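Local coordinates for glutathione S-transferase (Legionella pneumophila subsp. pneumophila str. Philadelphia 1, PDB 3NIV), which probably acts as a zeta-class glutathione transferase with maleylacetoacetate isomerase activity, at residues T95-A100 / V164-V169; R114-L119 / L131-H136; A144-L149 / A186-I191; C170-V175 / E193-C198. All coordinates share one frame; numbering follows the deposited sequence.

In the fold
All four contacts lie in the helical C-terminal region. Contacts 1, 2 and 4 are buried, contact 3 only partly. Contacts 1 and 4 are the more central pair, and both use helix 166-180. Contact 3 joins them: Met99 of contact 1 packs on Phe145 and Leu149, and Leu171 and Ile194 of contact 4 pack on the same two residues. Contact 2 stands apart, its centre about 22 Å or more from the other three, although it shares helix 127-149 with contact 3. The chemistry follows the place. Contact 1 is made of small and aliphatic side chains, contact 2 is aliphatic on aromatic, contact 3 sets a carboxylate on a helix start, and contact 4 mixes apolar packing with a water bridge.

Contact 1. Residues T95-A100 / V164-V169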
# COMPACT_ATOMS: atom_id res chain seq x y z
N THR A 95 4.93 12.64 3.55
CA THR A 95 3.77 12.82 4.41
C THR A 95 2.48 12.63 3.62
O THR A 95 1.54 11.98 4.09
CB THR A 95 3.79 14.22 5.02
OG1 THR A 95 4.85 14.29 5.97
CG2 THR A 95 2.46 14.52 5.70
N LEU A 96 2.44 13.21 2.43
CA LEU A 96 1.32 13.03 1.54
C LEU A 96 1.19 11.57 1.10
O LEU A 96 0.09 11.01 1.06
CB LEU A 96 1.47 13.97 0.34
CG LEU A 96 1.10 15.41 0.71
CD1 LEU A 96 1.70 16.41 -0.27
CD2 LEU A 96 -0.41 15.56 0.82
N LYS A 97 2.32 10.95 0.80
CA LYS A 97 2.37 9.54 0.42
C LYS A 97 1.71 8.67 1.47
O LYS A 97 0.90 7.80 1.15
CB LYS A 97 3.82 9.11 0.29
CG LYS A 97 4.11 8.30 -0.95
CD LYS A 97 4.63 9.19 -2.08
CE LYS A 97 5.71 8.48 -2.89
NZ LYS A 97 5.24 7.18 -3.46
N SER A 98 2.06 8.90 2.73
CA SER A 98 1.54 8.08 3.80
C SER A 98 0.02 8.27 3.93
O SER A 98 -0.69 7.40 4.46
CB SER A 98 2.24 8.39 5.10
OG SER A 98 1.75 9.57 5.69
N MSE A 99 -0.48 9.40 3.46
CA MSE A 99 -1.91 9.64 3.54
C MSE A 99 -2.61 8.86 2.45
O MSE A 99 -3.67 8.30 2.67
CB MSE A 99 -2.20 11.13 3.45
CG MSE A 99 -1.79 11.85 4.70
SE MSE A 99 -1.83 13.78 4.49
CE MSE A 99 -3.76 14.00 4.18
N ALA A 100 -1.99 8.81 1.28
CA ALA A 100 -2.47 7.97 0.21
C ALA A 100 -2.42 6.49 0.63
O ALA A 100 -3.26 5.71 0.22
CB ALA A 100 -1.65 8.19 -1.03
N VAL A 164 -3.56 19.88 -6.72
CA VAL A 164 -4.05 18.55 -6.43
C VAL A 164 -2.89 17.55 -6.49
O VAL A 164 -1.97 17.70 -7.30
CB VAL A 164 -5.13 18.18 -7.44
CG1 VAL A 164 -5.57 16.75 -7.25
CG2 VAL A 164 -6.31 19.10 -7.26
N GLY A 165 -2.91 16.55 -5.61
CA GLY A 165 -1.81 15.60 -5.57
C GLY A 165 -2.22 14.16 -5.38
O GLY A 165 -3.40 13.80 -5.47
N LEU A 166 -1.21 13.32 -5.09
CA LEU A 166 -1.40 11.89 -4.89
C LEU A 166 -2.45 11.57 -3.85
O LEU A 166 -3.26 10.68 -4.04
CB LEU A 166 -0.07 11.23 -4.49
CG LEU A 166 -0.13 9.72 -4.21
CD1 LEU A 166 -0.58 8.96 -5.46
CD2 LEU A 166 1.21 9.18 -3.69
N ALA A 167 -2.43 12.28 -2.73
CA ALA A 167 -3.44 12.07 -1.70
C ALA A 167 -4.85 12.34 -2.22
O ALA A 167 -5.79 11.62 -1.89
CB ALA A 167 -3.15 12.95 -0.49
N ASP A 168 -5.01 13.39 -3.04
CA ASP A 168 -6.33 13.70 -3.58
C ASP A 168 -6.73 12.61 -4.59
O ASP A 168 -7.88 12.17 -4.64
CB ASP A 168 -6.34 15.08 -4.25
CG ASP A 168 -5.90 16.19 -3.32
OD1 ASP A 168 -4.75 16.68 -3.48
OD2 ASP A 168 -6.69 16.55 -2.43
N VAL A 169 -5.75 12.17 -5.37
CA VAL A 169 -5.98 11.14 -6.35
C VAL A 169 -6.52 9.87 -5.70
O VAL A 169 -7.38 9.19 -6.27
CB VAL A 169 -4.70 10.80 -7.13
CG1 VAL A 169 -4.94 9.60 -8.04
CG2 VAL A 169 -4.23 12.01 -7.91
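Ala100 and Ala167 mark the closest backbone approach, their CA atoms 4.6 Å apart, where helix 90-106 meets the first turn of helix 166-180. The small methyl groups permit this approach. Ala100 CB also lies 3.8 Å from Leu166 CG. On the other helix, Ala167 CB faces Leu96. The Leu96 chi1 of -77° puts CG anti to the carbonyl carbon, and the CD2 branch of Leu96 meets Ala167 CB at 4.0 Å. Selenomethionine Met99 adds a looser touch through its CB.

Both helices belong to the all-helical C-terminal domain of the glutathione transferase fold. Gly165 is the N-cap of helix 166-180. Its N-H bonds to Asp168 OD1 at 2.8 Å with an angle of 160° at the hydrogen, and Asp168 OD1 accepts it through its anti lone pair. Asp168 thus ties the residue before the helix to the first turn, which is the aspartate half of a capping box. Glycine has no side chain to supply the other half.

Leu166 carries the packing on to Lys97. Its CD2 lies 3.8 Å from Lys97 CD, and the two side chains cross obliquely. Beyond that touch, Lys97 NZ makes a salt bridge with Asp74 of its own chain, on helix 69-79. Met70 and Ile73 of that helix also pack on Leu166, and Met70 reaches Ala100 as well.

Contact 2. Residues R114-L119 / L131-H136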
# COMPACT_ATOMS: atom_id res chain seq x y z
N ARG A 114 -13.37 -9.23 -2.80
CA ARG A 114 -12.81 -10.51 -2.39
C ARG A 114 -12.92 -10.68 -0.89
O ARG A 114 -13.12 -11.79 -0.40
CB ARG A 114 -11.34 -10.62 -2.83
CG ARG A 114 -10.34 -10.12 -1.77
CD ARG A 114 -9.09 -9.38 -2.31
NE ARG A 114 -7.99 -10.26 -2.68
CZ ARG A 114 -6.78 -10.27 -2.12
NH1 ARG A 114 -6.45 -9.44 -1.14
NH2 ARG A 114 -5.87 -11.12 -2.57
N VAL A 115 -12.80 -9.59 -0.15
CA VAL A 115 -12.89 -9.68 1.30
C VAL A 115 -14.35 -9.82 1.76
O VAL A 115 -14.67 -10.58 2.66
CB VAL A 115 -12.21 -8.50 2.00
CG1 VAL A 115 -12.26 -8.69 3.50
CG2 VAL A 115 -10.78 -8.41 1.55
N LEU A 116 -15.23 -9.08 1.11
CA LEU A 116 -16.63 -9.15 1.45
C LEU A 116 -17.13 -10.56 1.20
O LEU A 116 -17.93 -11.09 1.95
CB LEU A 116 -17.42 -8.12 0.65
CG LEU A 116 -16.83 -6.71 0.70
CD1 LEU A 116 -17.80 -5.74 0.05
CD2 LEU A 116 -16.52 -6.29 2.14
N ASN A 117 -16.63 -11.17 0.13
CA ASN A 117 -17.05 -12.53 -0.22
C ASN A 117 -16.52 -13.58 0.75
O ASN A 117 -17.19 -14.57 1.02
CB ASN A 117 -16.62 -12.87 -1.64
CG ASN A 117 -17.56 -12.31 -2.66
OD1 ASN A 117 -18.67 -11.90 -2.33
ND2 ASN A 117 -17.14 -12.27 -3.92
N ARG A 118 -15.32 -13.36 1.27
CA ARG A 118 -14.79 -14.25 2.29
C ARG A 118 -15.65 -14.18 3.55
O ARG A 118 -15.83 -15.19 4.24
CB ARG A 118 -13.34 -13.89 2.62
CG ARG A 118 -12.69 -14.87 3.58
CD ARG A 118 -12.13 -16.09 2.86
NE ARG A 118 -11.60 -17.05 3.82
CZ ARG A 118 -11.19 -18.28 3.51
NH1 ARG A 118 -11.22 -18.70 2.25
NH2 ARG A 118 -10.73 -19.08 4.46
N LEU A 119 -16.16 -13.00 3.87
CA LEU A 119 -17.02 -12.86 5.04
C LEU A 119 -18.29 -13.65 4.83
O LEU A 119 -18.80 -14.28 5.75
CB LEU A 119 -17.36 -11.40 5.28
CG LEU A 119 -16.15 -10.56 5.66
CD1 LEU A 119 -16.57 -9.13 5.88
CD2 LEU A 119 -15.48 -11.15 6.90
N LEU A 131 -22.22 -4.51 5.79
CA LEU A 131 -22.26 -3.05 5.90
C LEU A 131 -21.57 -2.52 7.15
O LEU A 131 -20.92 -1.48 7.12
CB LEU A 131 -23.70 -2.56 5.88
CG LEU A 131 -24.20 -2.10 4.51
CD1 LEU A 131 -23.37 -0.90 4.03
CD2 LEU A 131 -24.14 -3.27 3.52
N GLU A 132 -21.74 -3.23 8.26
CA GLU A 132 -21.12 -2.81 9.50
C GLU A 132 -19.59 -2.91 9.42
O GLU A 132 -18.87 -2.00 9.83
CB GLU A 132 -21.66 -3.64 10.66
CG GLU A 132 -21.27 -3.11 12.01
CD GLU A 132 -22.18 -3.61 13.11
OE1 GLU A 132 -21.68 -3.76 14.25
OE2 GLU A 132 -23.38 -3.87 12.84
N TRP A 133 -19.11 -4.03 8.89
CA TRP A 133 -17.71 -4.22 8.59
C TRP A 133 -17.22 -3.09 7.70
O TRP A 133 -16.27 -2.35 8.04
CB TRP A 133 -17.53 -5.57 7.87
CG TRP A 133 -16.17 -5.87 7.26
CD1 TRP A 133 -15.74 -5.55 6.01
CD2 TRP A 133 -15.11 -6.63 7.87
NE1 TRP A 133 -14.47 -6.03 5.81
CE2 TRP A 133 -14.06 -6.70 6.93
CE3 TRP A 133 -14.94 -7.24 9.11
CZ2 TRP A 133 -12.86 -7.35 7.19
CZ3 TRP A 133 -13.74 -7.90 9.38
CH2 TRP A 133 -12.72 -7.94 8.42
N TYR A 134 -17.88 -2.95 6.56
CA TYR A 134 -17.48 -2.00 5.53
C TYR A 134 -17.41 -0.58 6.08
O TYR A 134 -16.48 0.18 5.78
CB TYR A 134 -18.45 -2.08 4.37
CG TYR A 134 -17.92 -1.47 3.10
CD1 TYR A 134 -17.67 -0.11 3.02
CD2 TYR A 134 -17.69 -2.25 1.98
CE1 TYR A 134 -17.19 0.46 1.86
CE2 TYR A 134 -17.22 -1.69 0.81
CZ TYR A 134 -16.96 -0.34 0.76
OH TYR A 134 -16.48 0.22 -0.40
N HIS A 135 -18.40 -0.23 6.89
CA HIS A 135 -18.49 1.11 7.47
C HIS A 135 -17.44 1.30 8.56
O HIS A 135 -16.98 2.42 8.81
CB HIS A 135 -19.90 1.33 8.04
CG HIS A 135 -20.92 1.73 7.00
ND1 HIS A 135 -22.13 2.31 7.33
CD2 HIS A 135 -20.89 1.65 5.65
CE1 HIS A 135 -22.81 2.55 6.22
NE2 HIS A 135 -22.08 2.16 5.19
N HIS A 136 -17.07 0.19 9.20
CA HIS A 136 -16.07 0.24 10.25
C HIS A 136 -14.71 0.75 9.75
O HIS A 136 -14.07 1.57 10.39
CB HIS A 136 -15.88 -1.13 10.90
CG HIS A 136 -14.74 -1.18 11.86
ND1 HIS A 136 -14.65 -0.32 12.94
CD2 HIS A 136 -13.64 -1.96 11.90
CE1 HIS A 136 -13.54 -0.58 13.60
NE2 HIS A 136 -12.91 -1.57 12.99
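Helices 113-123 and 127-149 face each other at Leu116 and Tyr134, their CA atoms 8.3 Å apart. The axes of segments 114-119 and 131-136 approach to 11.2 Å and run in roughly opposite directions, at 142°. Only a short connection separates the two helices in the chain, so they form a helical hairpin. It is part of the C-terminal helix bundle of the glutathione transferase. The wide spacing is filled by large side chains, chiefly the indole of Trp133.

Leu119 makes the most direct approach to that indole. Its CD1 sits over one face, 3.4 Å from the centroid of the five-membered ring and 6° off the ring normal. This is a CH-pi contact, with Leu119 CD1 3.5 Å from Trp133 CD2. Trp133 leaves its helix pointing toward helix 113-123, with CG anti to the backbone N (chi1 170°).

Val115 and Leu116 meet the indole from positions neither over a face nor at an edge. Val115 CG1 is 4.0 Å from Trp133 CZ2, and Val115 crosses Trp133 at about a right angle. Leu116 CD2 comes equally close to Trp133 CD1. Trp133 NE1 donates to Leu110 O of helix 108-111, and Trp137, one turn on in helix 127-149, meets the indole edge-to-face. Leu110 of the second subunit packs on Val115, so the contact borders the dimer interface.

Leu116 is forked between two aromatic rings. While CD2 meets the indole, its other methyl, Leu116 CD1, lies in the plane of the Tyr134 ring, at the edge, 4.0 Å from CD2 of that tyrosine.

Contact 3. Residues A144-L149 / A186-I191; sequences AFEEKL and ASYPII
Glu146 sets its carboxylate against the first turn of helix 189-198 and accepts two backbone N-H groups there. Ile190 N donates to Glu146 OE2 at 2.8 Å, and Ile191 N donates to Glu146 OE1 at 3.0 Å. The angles at the hydrogens are 150° and 146°. Each oxygen uses its syn lone pair, so the carboxylate grips two successive amides in a forked fashion, and the pair of bonds should fix its rotation. The Glu146 chain bends at chi2 (96°), which places CD near the amides.

Pro189 has no N-H to offer, but its CD lies 3.1 Å from Glu146 OE2. Tyr188, the N-cap residue, turns its ring edge to Glu146 CB. The Tyr188 OH is bonded to Asp143, one turn back on helix 127-149.

Apolar packing continues past the carboxylate. Leu149 CD2 presses on Ile191 CG1 at 3.4 Å, a tight contact, with the two side chains crossing at about a right angle. Leu149 CG also meets Ile190 CG2 at 3.7 Å as these side chains slide past each other in opposite directions. Ile191 CD1 reaches Phe145 CD1 at 3.7 Å.

Glu146 thus takes the N2 and N3 amides of helix 189-198 from helix 127-149, and its negative charge would suit the positive end of the helix dipole. Both helices belong to the helical C-terminal domain of the glutathione transferase fold.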
# COMPACT_ATOMS: atom_id res chain seq x y z
N ALA A 144 -8.51 8.92 10.54
CA ALA A 144 -7.07 9.12 10.47
C ALA A 144 -6.73 10.14 9.39
O ALA A 144 -5.89 11.02 9.59
CB ALA A 144 -6.35 7.81 10.22
N PHE A 145 -7.40 10.03 8.25
CA PHE A 145 -7.13 10.93 7.14
C PHE A 145 -7.47 12.39 7.45
O PHE A 145 -6.72 13.30 7.10
CB PHE A 145 -7.89 10.45 5.92
CG PHE A 145 -7.37 10.98 4.63
CD1 PHE A 145 -7.69 12.26 4.21
CD2 PHE A 145 -6.57 10.20 3.82
CE1 PHE A 145 -7.20 12.75 3.01
CE2 PHE A 145 -6.08 10.67 2.63
CZ PHE A 145 -6.41 11.96 2.22
N GLU A 146 -8.60 12.62 8.10
CA GLU A 146 -9.05 13.98 8.36
C GLU A 146 -8.17 14.59 9.44
O GLU A 146 -7.91 15.80 9.46
CB GLU A 146 -10.51 13.99 8.79
CG GLU A 146 -11.06 15.39 9.09
CD GLU A 146 -11.81 16.02 7.92
OE1 GLU A 146 -11.79 15.47 6.80
OE2 GLU A 146 -12.43 17.09 8.14
N GLU A 147 -7.73 13.72 10.34
CA GLU A 147 -6.72 14.05 11.33
C GLU A 147 -5.52 14.76 10.74
O GLU A 147 -5.25 15.92 11.04
CB GLU A 147 -6.26 12.76 12.00
CG GLU A 147 -6.63 12.64 13.44
CD GLU A 147 -5.69 13.45 14.31
OE1 GLU A 147 -6.18 14.20 15.17
OE2 GLU A 147 -4.47 13.34 14.10
N LYS A 148 -4.76 14.05 9.91
CA LYS A 148 -3.53 14.60 9.38
C LYS A 148 -3.87 15.77 8.46
O LYS A 148 -3.09 16.71 8.30
CB LYS A 148 -2.74 13.51 8.66
CG LYS A 148 -2.38 12.33 9.56
CD LYS A 148 -1.94 11.10 8.76
CE LYS A 148 -0.43 10.94 8.71
NZ LYS A 148 0.14 10.34 9.96
N LEU A 149 -5.06 15.70 7.89
CA LEU A 149 -5.56 16.75 7.03
C LEU A 149 -5.55 18.07 7.81
O LEU A 149 -5.15 19.12 7.30
CB LEU A 149 -6.98 16.40 6.61
CG LEU A 149 -7.43 16.64 5.18
CD1 LEU A 149 -6.37 16.31 4.16
CD2 LEU A 149 -8.69 15.82 4.93
N ALA A 186 -20.65 13.19 7.40
CA ALA A 186 -20.78 14.39 8.24
C ALA A 186 -19.53 14.73 9.07
O ALA A 186 -19.19 15.89 9.26
CB ALA A 186 -22.00 14.27 9.14
N SER A 187 -18.86 13.70 9.56
CA SER A 187 -17.74 13.86 10.49
C SER A 187 -16.47 14.42 9.83
O SER A 187 -15.52 14.78 10.52
CB SER A 187 -17.45 12.52 11.16
OG SER A 187 -16.34 12.60 12.04
N TYR A 188 -16.47 14.50 8.50
CA TYR A 188 -15.26 14.80 7.76
C TYR A 188 -15.36 16.01 6.83
O TYR A 188 -15.29 15.86 5.61
CB TYR A 188 -14.86 13.56 6.96
CG TYR A 188 -14.92 12.30 7.80
CD1 TYR A 188 -14.03 12.10 8.84
CD2 TYR A 188 -15.89 11.33 7.57
CE1 TYR A 188 -14.08 10.97 9.61
CE2 TYR A 188 -15.95 10.18 8.33
CZ TYR A 188 -15.04 10.01 9.36
OH TYR A 188 -15.08 8.89 10.14
N PRO A 189 -15.50 17.21 7.42
CA PRO A 189 -15.72 18.46 6.67
C PRO A 189 -14.63 18.77 5.64
O PRO A 189 -14.95 19.10 4.50
CB PRO A 189 -15.71 19.53 7.77
CG PRO A 189 -15.92 18.80 9.04
CD PRO A 189 -15.38 17.44 8.87
N ILE A 190 -13.36 18.67 6.05
CA ILE A 190 -12.27 19.02 5.14
C ILE A 190 -12.28 18.07 3.96
O ILE A 190 -12.10 18.48 2.81
CB ILE A 190 -10.90 18.95 5.82
CG1 ILE A 190 -10.86 19.80 7.08
CG2 ILE A 190 -9.81 19.39 4.84
CD1 ILE A 190 -9.48 19.83 7.74
N ILE A 191 -12.49 16.80 4.26
CA ILE A 191 -12.58 15.78 3.22
C ILE A 191 -13.77 16.04 2.30
O ILE A 191 -13.64 15.99 1.07
CB ILE A 191 -12.70 14.37 3.83
CG1 ILE A 191 -11.30 13.84 4.16
CG2 ILE A 191 -13.44 13.45 2.87
CD1 ILE A 191 -11.28 12.65 5.14

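Contact 4. Residues C170-V175 / E193-C198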
# COMPACT_ATOMS: atom_id res chain seq x y z
N CYS A 170 -6.04 9.54 -4.50
CA CYS A 170 -6.50 8.34 -3.81
C CYS A 170 -7.76 8.58 -2.98
O CYS A 170 -8.52 7.66 -2.73
CB CYS A 170 -5.40 7.76 -2.92
SG CYS A 170 -3.99 7.14 -3.86
N LEU A 171 -7.97 9.83 -2.57
CA LEU A 171 -9.09 10.18 -1.71
C LEU A 171 -10.44 10.11 -2.43
O LEU A 171 -11.41 9.55 -1.92
CB LEU A 171 -8.90 11.57 -1.12
CG LEU A 171 -10.03 12.07 -0.23
CD1 LEU A 171 -10.28 11.08 0.90
CD2 LEU A 171 -9.73 13.46 0.33
N ILE A 172 -10.50 10.70 -3.62
CA ILE A 172 -11.75 10.77 -4.36
C ILE A 172 -12.40 9.39 -4.58
O ILE A 172 -13.56 9.21 -4.24
CB ILE A 172 -11.62 11.61 -5.66
CG1 ILE A 172 -11.74 13.10 -5.33
CG2 ILE A 172 -12.67 11.25 -6.68
CD1 ILE A 172 -10.77 13.60 -4.27
N PRO A 173 -11.65 8.42 -5.11
CA PRO A 173 -12.23 7.07 -5.26
C PRO A 173 -12.72 6.46 -3.94
O PRO A 173 -13.78 5.85 -3.91
CB PRO A 173 -11.09 6.26 -5.87
CG PRO A 173 -10.25 7.27 -6.58
CD PRO A 173 -10.31 8.51 -5.71
N GLN A 174 -11.98 6.66 -2.86
CA GLN A 174 -12.42 6.14 -1.56
C GLN A 174 -13.75 6.74 -1.09
O GLN A 174 -14.58 6.04 -0.52
CB GLN A 174 -11.34 6.38 -0.50
CG GLN A 174 -11.58 5.61 0.79
CD GLN A 174 -11.71 4.10 0.57
OE1 GLN A 174 -12.71 3.51 0.93
NE2 GLN A 174 -10.69 3.49 -0.04
N VAL A 175 -13.95 8.03 -1.33
CA VAL A 175 -15.15 8.73 -0.91
C VAL A 175 -16.33 8.27 -1.77
O VAL A 175 -17.45 8.11 -1.30
CB VAL A 175 -14.95 10.25 -1.00
CG1 VAL A 175 -16.27 11.00 -0.78
CG2 VAL A 175 -13.90 10.70 0.01
N GLU A 193 -15.13 18.82 1.67
CA GLU A 193 -14.80 19.99 0.84
C GLU A 193 -13.88 19.62 -0.31
O GLU A 193 -14.12 20.04 -1.45
CB GLU A 193 -14.09 21.06 1.67
CG GLU A 193 -14.92 21.65 2.77
CD GLU A 193 -14.07 22.50 3.71
OE1 GLU A 193 -12.82 22.48 3.57
OE2 GLU A 193 -14.66 23.18 4.58
N ILE A 194 -12.82 18.87 -0.01
CA ILE A 194 -11.82 18.49 -1.01
C ILE A 194 -12.46 17.67 -2.11
O ILE A 194 -12.25 17.93 -3.30
CB ILE A 194 -10.69 17.64 -0.40
CG1 ILE A 194 -9.88 18.47 0.61
CG2 ILE A 194 -9.77 17.11 -1.48
CD1 ILE A 194 -8.91 17.65 1.44
N ASN A 195 -13.23 16.66 -1.71
CA ASN A 195 -13.96 15.83 -2.65
C ASN A 195 -14.86 16.66 -3.57
O ASN A 195 -14.85 16.49 -4.79
CB ASN A 195 -14.82 14.79 -1.93
CG ASN A 195 -15.59 13.90 -2.89
OD1 ASN A 195 -15.00 13.24 -3.75
ND2 ASN A 195 -16.90 13.89 -2.77
N GLU A 196 -15.63 17.56 -2.96
CA GLU A 196 -16.49 18.45 -3.73
C GLU A 196 -15.66 19.24 -4.73
O GLU A 196 -15.93 19.23 -5.94
CB GLU A 196 -17.22 19.43 -2.82
CG GLU A 196 -18.63 19.04 -2.46
CD GLU A 196 -19.51 20.25 -2.18
OE1 GLU A 196 -18.98 21.39 -2.27
OE2 GLU A 196 -20.71 20.08 -1.86
N TYR A 197 -14.64 19.93 -4.23
CA TYR A 197 -13.77 20.67 -5.13
C TYR A 197 -13.26 19.79 -6.27
O TYR A 197 -13.61 20.01 -7.44
CB TYR A 197 -12.59 21.29 -4.39
CG TYR A 197 -11.60 21.92 -5.33
CD1 TYR A 197 -11.85 23.16 -5.89
CD2 TYR A 197 -10.44 21.25 -5.68
CE1 TYR A 197 -10.95 23.73 -6.77
CE2 TYR A 197 -9.54 21.81 -6.56
CZ TYR A 197 -9.79 23.06 -7.09
OH TYR A 197 -8.90 23.63 -7.97
N CYS A 198 -12.46 18.78 -5.95
CA CYS A 198 -11.88 17.92 -6.97
C CYS A 198 -12.90 17.46 -8.00
O CYS A 198 -12.57 17.35 -9.18
CB CYS A 198 -11.17 16.72 -6.34
SG CYS A 198 -9.62 17.12 -5.50
O HOH W 1 -15.76 10.93 -4.78
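Asn195 and Ile172 carry most of this contact, and their CA atoms are 5.8 Å apart. They join helices 166-180 and 189-198 of the C-terminal helical domain. The axes of segments 170-175 and 193-198 pass 9.8 Å from each other at 102°, so the helices cross nearly at a right angle.

The Asn195 CG is anti to its backbone N (chi1 -180°), and the amide touches both Ile172 and Val175. Its OD1 is 3.6 Å from Ile172 CG1. Its ND2 meets Val175 CG1 at 3.6 Å, the Asn195 and Val175 side chains reaching toward each other tip to tip. One water links the helices at this point. It donates to Asn195 OD1 at 2.6 Å and to Ile172 O at 2.8 Å. Pro173 follows Ile172 and has no N-H to bond to the turn before, and the helix is kinked there.

Ile172 also packs on the next turn of helix 189-198. Its chain bends at chi2 (55°), and CD1 lies 3.8 Å from Cys198 CB. Tyr15 of helix 12-23 touches Ile172 as well, which ties the contact to the N-terminal thioredoxin-like domain. At the other end of the contact, Leu171 CD2 meets Ile194 CG2 at 4.1 Å. These two side chains cross at about a right angle, and both pack against helix 127-149.

The crossing is therefore mainly apolar packing with a polar insert. The water donates to two acceptors, Asn195 OD1 and Ile172 O, and so joins the segments where they make no direct hydrogen bond.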